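Local coordinates for malarial CLPB2 atpase/hsp101 protein (Plasmodium falciparum, PDB 4IRF) that probably helps unfold and translocate proteins as an ATP-driven chaperone of the ClpB family, and is represented here by its N-terminal cargo-binding domain, at residues Ile19-Ala22 with Gly23-Ile26; Tyr67-Ile70 with Ala71-Gln74; Glu125-Asn128 with Glu129-Glu133. All coordinates share one frame; numbering follows the deposited sequence.

How the contacts relate
All three contacts are turns of helices in one N-terminal Clp domain, and contact 2 is the member that touches both others. Helix 61-74, which carries it, meets contact 1 where Leu-72 CD1 lies 4.2 Å from Ile-26 CG2, although the centres are 16 Å apart. It meets contact 3 more fully, with centres 11 Å apart: Ala-71 CB lies 3.8 Å from Leu-126 CD1, and the Tyr-67 ring leans on Glu-133. Contacts 1 and 3 do not touch, their nearest atoms being about 11 Å apart on opposite sides of the chain's centre. The nucleotide-binding AAA modules belong to the rest of the protein.

Contact 1: Ile19-Ala22 with Gly23-Ile26; sequences ILNA and GKNI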
ATOM      1  N   ILE A  19      -1.469  -0.477  -8.618  1.00 20.54           N
ATOM      2  CA  ILE A  19      -0.957  -1.047  -7.391  1.00 22.91           C
ATOM      3  C   ILE A  19      -1.978  -2.023  -6.787  1.00 19.61           C
ATOM      4  O   ILE A  19      -1.612  -3.117  -6.357  1.00 22.85           O
ATOM      5  CB  ILE A  19      -0.591   0.047  -6.341  1.00 19.12           C
ATOM      6  CG1 ILE A  19       0.759   0.663  -6.710  1.00 21.37           C
ATOM      7  CG2 ILE A  19      -0.407  -0.534  -4.972  1.00 21.62           C
ATOM      8  CD1 ILE A  19       0.958   2.026  -6.122  1.00 21.98           C
ATOM      9  N   LEU A  20      -3.241  -1.605  -6.722  1.00 19.92           N
ATOM     10  CA  LEU A  20      -4.286  -2.480  -6.192  1.00 19.21           C
ATOM     11  C   LEU A  20      -4.407  -3.763  -7.004  1.00 24.58           C
ATOM     12  O   LEU A  20      -4.483  -4.844  -6.442  1.00 25.61           O
ATOM     13  CB  LEU A  20      -5.617  -1.750  -6.169  1.00 20.06           C
ATOM     14  CG  LEU A  20      -5.661  -0.552  -5.239  1.00 21.70           C
ATOM     15  CD1 LEU A  20      -7.007   0.174  -5.421  1.00 24.60           C
ATOM     16  CD2 LEU A  20      -5.494  -1.002  -3.796  1.00 25.78           C
ATOM     17  N   ASN A  21      -4.395  -3.656  -8.326  1.00 21.19           N
ATOM     18  CA  ASN A  21      -4.482  -4.864  -9.152  1.00 26.12           C
ATOM     19  C   ASN A  21      -3.242  -5.758  -9.048  1.00 25.60           C
ATOM     20  O   ASN A  21      -3.334  -6.989  -9.116  1.00 28.33           O
ATOM     21  CB  ASN A  21      -4.741  -4.491 -10.605  1.00 27.73           C
ATOM     22  CG  ASN A  21      -6.149  -3.981 -10.836  1.00 27.77           C
ATOM     23  OD1 ASN A  21      -7.065  -4.333 -10.099  1.00 36.02           O
ATOM     24  ND2 ASN A  21      -6.335  -3.181 -11.897  1.00 34.31           N
ATOM     25  N   ALA A  22      -2.066  -5.150  -8.900  1.00 23.87           N
ATOM     26  CA  ALA A  22      -0.869  -5.963  -8.678  1.00 25.37           C
ATOM     27  C   ALA A  22      -0.971  -6.650  -7.323  1.00 28.79           C
ATOM     28  O   ALA A  22      -0.473  -7.786  -7.112  1.00 27.15           O
ATOM     29  CB  ALA A  22       0.422  -5.124  -8.761  1.00 23.23           C
ATOM     30  N   GLY A  23      -1.563  -5.946  -6.363  1.00 24.00           N
ATOM     31  CA  GLY A  23      -1.785  -6.503  -5.053  1.00 23.81           C
ATOM     32  C   GLY A  23      -2.639  -7.767  -5.111  1.00 26.12           C
ATOM     33  O   GLY A  23      -2.357  -8.732  -4.396  1.00 27.02           O
ATOM     34  N   LYS A  24      -3.684  -7.770  -5.936  1.00 23.03           N
ATOM     35  CA  LYS A  24      -4.516  -8.964  -6.066  1.00 23.59           C
ATOM     36  C   LYS A  24      -3.727 -10.150  -6.603  1.00 28.51           C
ATOM     37  O   LYS A  24      -3.921 -11.291  -6.148  1.00 30.74           O
ATOM     38  CB  LYS A  24      -5.745  -8.685  -6.947  1.00 28.67           C
ATOM     39  CG  LYS A  24      -6.760  -7.728  -6.304  1.00 24.18           C
ATOM     40  CD  LYS A  24      -7.869  -7.394  -7.295  1.00 31.50           C
ATOM     41  CE  LYS A  24      -8.857  -6.405  -6.699  1.00 46.46           C
ATOM     42  NZ  LYS A  24     -10.085  -6.272  -7.553  1.00 55.56           N
ATOM     43  N   ASN A  25      -2.841  -9.897  -7.552  1.00 25.35           N
ATOM     44  CA  ASN A  25      -1.997 -10.982  -8.048  1.00 31.18           C
ATOM     45  C   ASN A  25      -1.049 -11.533  -6.974  1.00 34.54           C
ATOM     46  O   ASN A  25      -0.798 -12.748  -6.886  1.00 34.12           O
ATOM     47  CB  ASN A  25      -1.270 -10.550  -9.318  1.00 39.99           C
ATOM     48  CG  ASN A  25      -2.210 -10.444 -10.508  1.00 54.41           C
ATOM     49  OD1 ASN A  25      -3.180 -11.206 -10.611  1.00 55.72           O
ATOM     50  ND2 ASN A  25      -1.944  -9.493 -11.396  1.00 53.83           N
ATOM     51  N   ILE A  26      -0.537 -10.650  -6.126  1.00 29.87           N
ATOM     52  CA  ILE A  26       0.330 -11.088  -5.046  1.00 28.02           C
ATOM     53  C   ILE A  26      -0.503 -11.897  -4.052  1.00 25.77           C
ATOM     54  O   ILE A  26      -0.076 -12.933  -3.530  1.00 27.02           O
ATOM     55  CB  ILE A  26       1.011  -9.855  -4.362  1.00 24.79           C
ATOM     56  CG1 ILE A  26       1.957  -9.201  -5.347  1.00 29.40           C
ATOM     57  CG2 ILE A  26       1.734 -10.262  -3.099  1.00 25.58           C
ATOM     58  CD1 ILE A  26       2.462  -7.791  -4.953  1.00 25.42           C
TER
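Ile-26 lies one helical turn beyond Ala-22, and its side chain shows how a beta-branched residue packs against the backbone that precedes it. The amide N of Ile-26 donates a hydrogen bond to Ala-22 O (3.0 Å), and the side chain starts beside that bond. Its CB stands 3.7 Å from Ala-22 O. The next atom comes closer: CG1 reaches 3.3 Å from the same oxygen, because a chi1 of -66° sets CG1 beside its own backbone N and therefore next to the carbonyl hydrogen-bonded to that N. The chain then runs on past the acceptor, and the terminal CD1 is still 3.6 Å from Ala-22 O. This carbonyl oxygen thus accepts the N-H of Ile-26 and is lined by three carbons of that residue. The other branch, CG2, is the one that reaches Leu-72 of helix 61-74.

Lys-24 repeats the pattern with a longer chain. Its N bonds to Leu-20 O, its CG lies 3.7 Å from that oxygen, and the extended remainder passes Asn-21, where CD comes within 4.2 Å of the side-chain OD1. This is a loose approach; the Lys-24 side chain also touches Ile-87. Between these two residues Asn-25 N makes a weak bond, 3.3 Å, to Asn-21 O. Gly-23 N, by contrast, lies 2.8 Å from Ile-19 O and brings no side chain to this buried position.

Ala-22 and Ile-26 both face helix 37-46, touching Ala-43, while Ile-19 packs against Val-114 and Leu-117 of helix 114-121. The i to i+4 bonding is that of a regular alpha-helix, here the amphipathic first helix of the mainly helical Clp N-terminal domain.

Contact 2: Tyr67-Ile70 with Ala71-Gln74; sequences YIDI and ALEQ
The carboxylate of Asp-69 meets Leu-72 through one oxygen: OD1 lies 3.8 Å from CD1, a plain van der Waals approach. The other oxygen, OD2, forms a salt bridge with Lys-65 one turn back. The flat amide of Gln-74 comes up to Ile-70, its CD 4.2 Å from the methyl CG2. With chi1 at -69° the Gln-74 CG is set beside its own N, and it comes to 3.1 Å from Ile-70 O, the acceptor to which that N also bonds. A second, weak bond reaches Ile-70 O from Glu-73 N, whose stronger acceptor is Asp-69 O. Beyond its bent chain, the carboxylate of Glu-73 pairs with Arg-76.

Apolar contact between the turns is carried by Ile-68 and Leu-72, which lie side by side and point the same way, with CG2 of the former 3.9 Å from CD1 of the latter. This pair packs on helix 37-46, Ile-68 against Ser-42 and Ala-45, Leu-72 against Ile-38 and His-39. Tyr-67 and Ala-71 instead face helix 125-133, Tyr-67 touching Ile-130 and Glu-133, so helix 61-74 packs against both helix 37-46 and helix 125-133.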
ATOM      1  N   TYR A  67      11.363  -7.274   4.832  1.00 30.98           N
ATOM      2  CA  TYR A  67      10.318  -7.298   5.853  1.00 32.19           C
ATOM      3  C   TYR A  67       8.976  -7.723   5.229  1.00 31.62           C
ATOM      4  O   TYR A  67       8.176  -8.442   5.836  1.00 29.60           O
ATOM      5  CB  TYR A  67      10.152  -5.908   6.478  1.00 31.06           C
ATOM      6  CG  TYR A  67      11.122  -5.595   7.614  1.00 41.35           C
ATOM      7  CD1 TYR A  67      11.100  -6.331   8.791  1.00 40.43           C
ATOM      8  CD2 TYR A  67      12.013  -4.536   7.520  1.00 38.19           C
ATOM      9  CE1 TYR A  67      11.968  -6.043   9.844  1.00 47.11           C
ATOM     10  CE2 TYR A  67      12.894  -4.233   8.562  1.00 37.49           C
ATOM     11  CZ  TYR A  67      12.863  -4.988   9.721  1.00 50.12           C
ATOM     12  OH  TYR A  67      13.728  -4.702  10.764  1.00 47.04           O
ATOM     13  N   ILE A  68       8.726  -7.233   4.027  1.00 29.28           N
ATOM     14  CA  ILE A  68       7.429  -7.489   3.380  1.00 25.41           C
ATOM     15  C   ILE A  68       7.310  -8.976   3.057  1.00 27.16           C
ATOM     16  O   ILE A  68       6.280  -9.603   3.341  1.00 32.05           O
ATOM     17  CB  ILE A  68       7.237  -6.646   2.110  1.00 25.54           C
ATOM     18  CG1 ILE A  68       7.094  -5.166   2.496  1.00 28.90           C
ATOM     19  CG2 ILE A  68       5.982  -7.116   1.348  1.00 25.96           C
ATOM     20  CD1 ILE A  68       7.148  -4.223   1.344  1.00 27.14           C
ATOM     21  N   ASP A  69       8.382  -9.537   2.497  1.00 31.73           N
ATOM     22  CA  ASP A  69       8.390 -10.944   2.106  1.00 35.17           C
ATOM     23  C   ASP A  69       8.266 -11.875   3.305  1.00 39.35           C
ATOM     24  O   ASP A  69       7.565 -12.890   3.241  1.00 33.97           O
ATOM     25  CB  ASP A  69       9.612 -11.262   1.235  1.00 37.77           C
ATOM     26  CG  ASP A  69       9.567 -10.556  -0.105  1.00 45.45           C
ATOM     27  OD1 ASP A  69       8.473 -10.109  -0.519  1.00 41.62           O
ATOM     28  OD2 ASP A  69      10.617 -10.442  -0.760  1.00 47.61           O
ATOM     29  N   ILE A  70       8.915 -11.529   4.410  1.00 37.04           N
ATOM     30  CA  ILE A  70       8.728 -12.278   5.650  1.00 35.12           C
ATOM     31  C   ILE A  70       7.261 -12.289   6.107  1.00 30.24           C
ATOM     32  O   ILE A  70       6.718 -13.340   6.456  1.00 37.14           O
ATOM     33  CB  ILE A  70       9.661 -11.759   6.773  1.00 39.32           C
ATOM     34  CG1 ILE A  70      11.094 -12.231   6.509  1.00 39.64           C
ATOM     35  CG2 ILE A  70       9.170 -12.201   8.141  1.00 42.12           C
ATOM     36  CD1 ILE A  70      12.177 -11.332   7.145  1.00 47.47           C
ATOM     37  N   ALA A  71       6.611 -11.128   6.060  1.00 28.58           N
ATOM     38  CA  ALA A  71       5.214 -11.002   6.453  1.00 27.67           C
ATOM     39  C   ALA A  71       4.269 -11.697   5.466  1.00 30.47           C
ATOM     40  O   ALA A  71       3.262 -12.270   5.885  1.00 33.60           O
ATOM     41  CB  ALA A  71       4.835  -9.528   6.586  1.00 28.33           C
ATOM     42  N   LEU A  72       4.584 -11.620   4.172  1.00 29.84           N
ATOM     43  CA  LEU A  72       3.816 -12.340   3.154  1.00 27.08           C
ATOM     44  C   LEU A  72       3.841 -13.836   3.430  1.00 30.15           C
ATOM     45  O   LEU A  72       2.820 -14.508   3.305  1.00 34.24           O
ATOM     46  CB  LEU A  72       4.329 -12.082   1.750  1.00 28.15           C
ATOM     47  CG  LEU A  72       4.082 -10.680   1.188  1.00 27.57           C
ATOM     48  CD1 LEU A  72       4.744 -10.494  -0.152  1.00 27.45           C
ATOM     49  CD2 LEU A  72       2.554 -10.462   1.087  1.00 24.33           C
ATOM     50  N   GLU A  73       4.994 -14.364   3.827  1.00 30.20           N
ATOM     51  CA  GLU A  73       5.099 -15.815   4.006  1.00 32.14           C
ATOM     52  C   GLU A  73       4.409 -16.248   5.285  1.00 39.70           C
ATOM     53  O   GLU A  73       3.680 -17.238   5.296  1.00 41.77           O
ATOM     54  CB  GLU A  73       6.554 -16.299   3.971  1.00 41.15           C
ATOM     55  CG  GLU A  73       7.029 -16.788   2.600  1.00 49.61           C
ATOM     56  CD  GLU A  73       6.180 -17.919   2.027  1.00 43.41           C
ATOM     57  OE1 GLU A  73       5.563 -18.667   2.807  1.00 49.14           O
ATOM     58  OE2 GLU A  73       6.134 -18.051   0.782  1.00 41.95           O
ATOM     59  N   GLN A  74       4.593 -15.471   6.344  1.00 36.40           N
ATOM     60  CA  GLN A  74       3.927 -15.735   7.622  1.00 42.69           C
ATOM     61  C   GLN A  74       2.409 -15.789   7.499  1.00 40.07           C
ATOM     62  O   GLN A  74       1.739 -16.538   8.218  1.00 49.73           O
ATOM     63  CB  GLN A  74       4.273 -14.653   8.633  1.00 47.72           C
ATOM     64  CG  GLN A  74       5.701 -14.647   9.103  1.00 53.77           C
ATOM     65  CD  GLN A  74       5.874 -13.701  10.275  1.00 67.08           C
ATOM     66  OE1 GLN A  74       5.449 -12.538  10.224  1.00 72.26           O
ATOM     67  NE2 GLN A  74       6.468 -14.200  11.351  1.00 72.28           N
TER

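Contact 3: Glu125-Asn128 with Glu129-Glu133; sequences ELVN and EIFNE
Glu-125 opens the helix by accepting a bond from Glu-129 N at its carbonyl oxygen. The Glu-129 side chain passes closely over the same atom, CG 3.2 Å from Glu-125 O, while the two carboxylates stay apart, Glu-125 OE1 and Glu-129 OE2 being 6.0 Å from each other. Leu-126 crosses the Glu-129 side chain at about a right angle and approaches it only loosely, CD1 to OE1 4.1 Å.

Val-127 makes the main side-chain contact. Its CG1, placed opposite the backbone N by a chi1 of 165°, comes over one face of the Phe-131 ring, offset toward the rim. CG1 is 3.7 Å from the ring centroid, along a line 18° off the ring normal, a CH-pi contact. A backbone bond from Phe-131 N to Val-127 O, 2.9 Å long, joins the same two residues.

Asn-128 ends the segment with its amide turned 73° from that of Asn-132. As modelled, their ND2 atoms lie 3.3 Å apart, both donors, so no hydrogen bond links them.

Val-127 and Phe-131 both pack on Leu-41 of helix 37-46, and respectively on Leu-121 and Leu-118 of helix 114-121. Leu-126 and Ile-130 share Ile-38 of helix 37-46 and also face helix 61-74.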
ATOM      1  N   GLU A 125      -2.231  -3.355  11.211  1.00 31.63           N
ATOM      2  CA  GLU A 125      -1.252  -3.618  12.272  1.00 32.67           C
ATOM      3  C   GLU A 125       0.032  -4.258  11.751  1.00 24.48           C
ATOM      4  O   GLU A 125       1.126  -3.885  12.184  1.00 27.52           O
ATOM      5  CB  GLU A 125      -1.865  -4.472  13.382  1.00 35.02           C
ATOM      6  CG  GLU A 125      -2.986  -3.804  14.172  1.00 55.71           C
ATOM      7  CD  GLU A 125      -3.748  -4.826  15.007  1.00 75.00           C
ATOM      8  OE1 GLU A 125      -3.649  -6.028  14.693  1.00 79.84           O
ATOM      9  OE2 GLU A 125      -4.426  -4.463  15.983  1.00 84.21           O
ATOM     10  N   LEU A 126      -0.095  -5.211  10.831  1.00 29.49           N
ATOM     11  CA  LEU A 126       1.061  -5.870  10.240  1.00 28.16           C
ATOM     12  C   LEU A 126       1.888  -4.879   9.430  1.00 27.20           C
ATOM     13  O   LEU A 126       3.127  -4.835   9.549  1.00 29.95           O
ATOM     14  CB  LEU A 126       0.597  -7.027   9.339  1.00 32.88           C
ATOM     15  CG  LEU A 126       1.674  -7.801   8.576  1.00 34.46           C
ATOM     16  CD1 LEU A 126       2.737  -8.292   9.557  1.00 37.86           C
ATOM     17  CD2 LEU A 126       1.021  -8.986   7.861  1.00 32.99           C
ATOM     18  N   VAL A 127       1.209  -4.076   8.612  1.00 27.99           N
ATOM     19  CA  VAL A 127       1.911  -3.105   7.772  1.00 24.28           C
ATOM     20  C   VAL A 127       2.535  -2.062   8.677  1.00 23.66           C
ATOM     21  O   VAL A 127       3.679  -1.652   8.451  1.00 25.83           O
ATOM     22  CB  VAL A 127       0.977  -2.399   6.782  1.00 27.30           C
ATOM     23  CG1 VAL A 127       1.649  -1.153   6.204  1.00 22.76           C
ATOM     24  CG2 VAL A 127       0.528  -3.360   5.665  1.00 28.33           C
ATOM     25  N   ASN A 128       1.821  -1.650   9.724  1.00 25.87           N
ATOM     26  CA  ASN A 128       2.373  -0.609  10.568  1.00 26.16           C
ATOM     27  C   ASN A 128       3.598  -1.074  11.368  1.00 35.19           C
ATOM     28  O   ASN A 128       4.488  -0.274  11.637  1.00 33.77           O
ATOM     29  CB  ASN A 128       1.349  -0.001  11.500  1.00 36.38           C
ATOM     30  CG  ASN A 128       1.722   1.394  11.880  1.00 45.56           C
ATOM     31  OD1 ASN A 128       1.866   2.252  11.008  1.00 46.06           O
ATOM     32  ND2 ASN A 128       1.927   1.632  13.163  1.00 50.57           N
ATOM     33  N   GLU A 129       3.639  -2.354  11.724  1.00 33.35           N
ATOM     34  CA  GLU A 129       4.834  -2.925  12.373  1.00 33.35           C
ATOM     35  C   GLU A 129       6.010  -2.740  11.430  1.00 31.98           C
ATOM     36  O   GLU A 129       7.089  -2.245  11.806  1.00 34.08           O
ATOM     37  CB  GLU A 129       4.589  -4.404  12.725  1.00 33.06           C
ATOM     38  CG  GLU A 129       3.683  -4.556  13.975  1.00 68.92           C
ATOM     39  CD  GLU A 129       3.091  -5.959  14.193  1.00 75.92           C
ATOM     40  OE1 GLU A 129       3.332  -6.887  13.385  1.00 75.60           O
ATOM     41  OE2 GLU A 129       2.365  -6.128  15.203  1.00 77.78           O
ATOM     42  N   ILE A 130       5.788  -3.079  10.173  1.00 28.72           N
ATOM     43  CA  ILE A 130       6.851  -2.969   9.181  1.00 29.16           C
ATOM     44  C   ILE A 130       7.332  -1.527   9.033  1.00 32.33           C
ATOM     45  O   ILE A 130       8.541  -1.265   9.087  1.00 34.75           O
ATOM     46  CB  ILE A 130       6.410  -3.517   7.824  1.00 25.91           C
ATOM     47  CG1 ILE A 130       6.246  -5.049   7.921  1.00 29.21           C
ATOM     48  CG2 ILE A 130       7.404  -3.112   6.736  1.00 26.87           C
ATOM     49  CD1 ILE A 130       5.602  -5.684   6.718  1.00 30.19           C
ATOM     50  N   PHE A 131       6.396  -0.599   8.829  1.00 27.06           N
ATOM     51  CA  PHE A 131       6.744   0.825   8.742  1.00 32.13           C
ATOM     52  C   PHE A 131       7.583   1.272   9.939  1.00 37.12           C
ATOM     53  O   PHE A 131       8.574   1.982   9.769  1.00 34.37           O
ATOM     54  CB  PHE A 131       5.479   1.690   8.643  1.00 27.26           C
ATOM     55  CG  PHE A 131       4.791   1.638   7.290  1.00 24.00           C
ATOM     56  CD1 PHE A 131       5.361   0.955   6.233  1.00 29.28           C
ATOM     57  CD2 PHE A 131       3.573   2.280   7.081  1.00 24.14           C
ATOM     58  CE1 PHE A 131       4.727   0.899   4.989  1.00 27.82           C
ATOM     59  CE2 PHE A 131       2.933   2.259   5.818  1.00 21.80           C
ATOM     60  CZ  PHE A 131       3.516   1.558   4.776  1.00 28.96           C
ATOM     61  N   ASN A 132       7.205   0.856  11.143  1.00 36.46           N
ATOM     62  CA  ASN A 132       7.902   1.331  12.333  1.00 47.41           C
ATOM     63  C   ASN A 132       9.314   0.760  12.415  1.00 48.10           C
ATOM     64  O   ASN A 132      10.191   1.331  13.064  1.00 49.86           O
ATOM     65  CB  ASN A 132       7.094   1.055  13.603  1.00 51.58           C
ATOM     66  CG  ASN A 132       6.122   2.185  13.942  1.00 63.44           C
ATOM     67  OD1 ASN A 132       6.403   3.369  13.711  1.00 65.97           O
ATOM     68  ND2 ASN A 132       4.973   1.820  14.505  1.00 69.54           N
ATOM     69  N   GLU A 133       9.542  -0.346  11.716  1.00 41.96           N
ATOM     70  CA  GLU A 133      10.859  -0.977  11.708  1.00 51.61           C
ATOM     71  C   GLU A 133      11.796  -0.420  10.647  1.00 50.41           C
ATOM     72  O   GLU A 133      13.020  -0.584  10.735  1.00 47.97           O
ATOM     73  CB  GLU A 133      10.740  -2.495  11.564  1.00 47.97           C
ATOM     74  CG  GLU A 133      10.396  -3.197  12.865  1.00 53.74           C
ATOM     75  CD  GLU A 133      11.264  -2.741  14.030  1.00 70.18           C
ATOM     76  OE1 GLU A 133      12.475  -2.462  13.836  1.00 71.30           O
ATOM     77  OE2 GLU A 133      10.735  -2.665  15.158  1.00 78.22           O
TER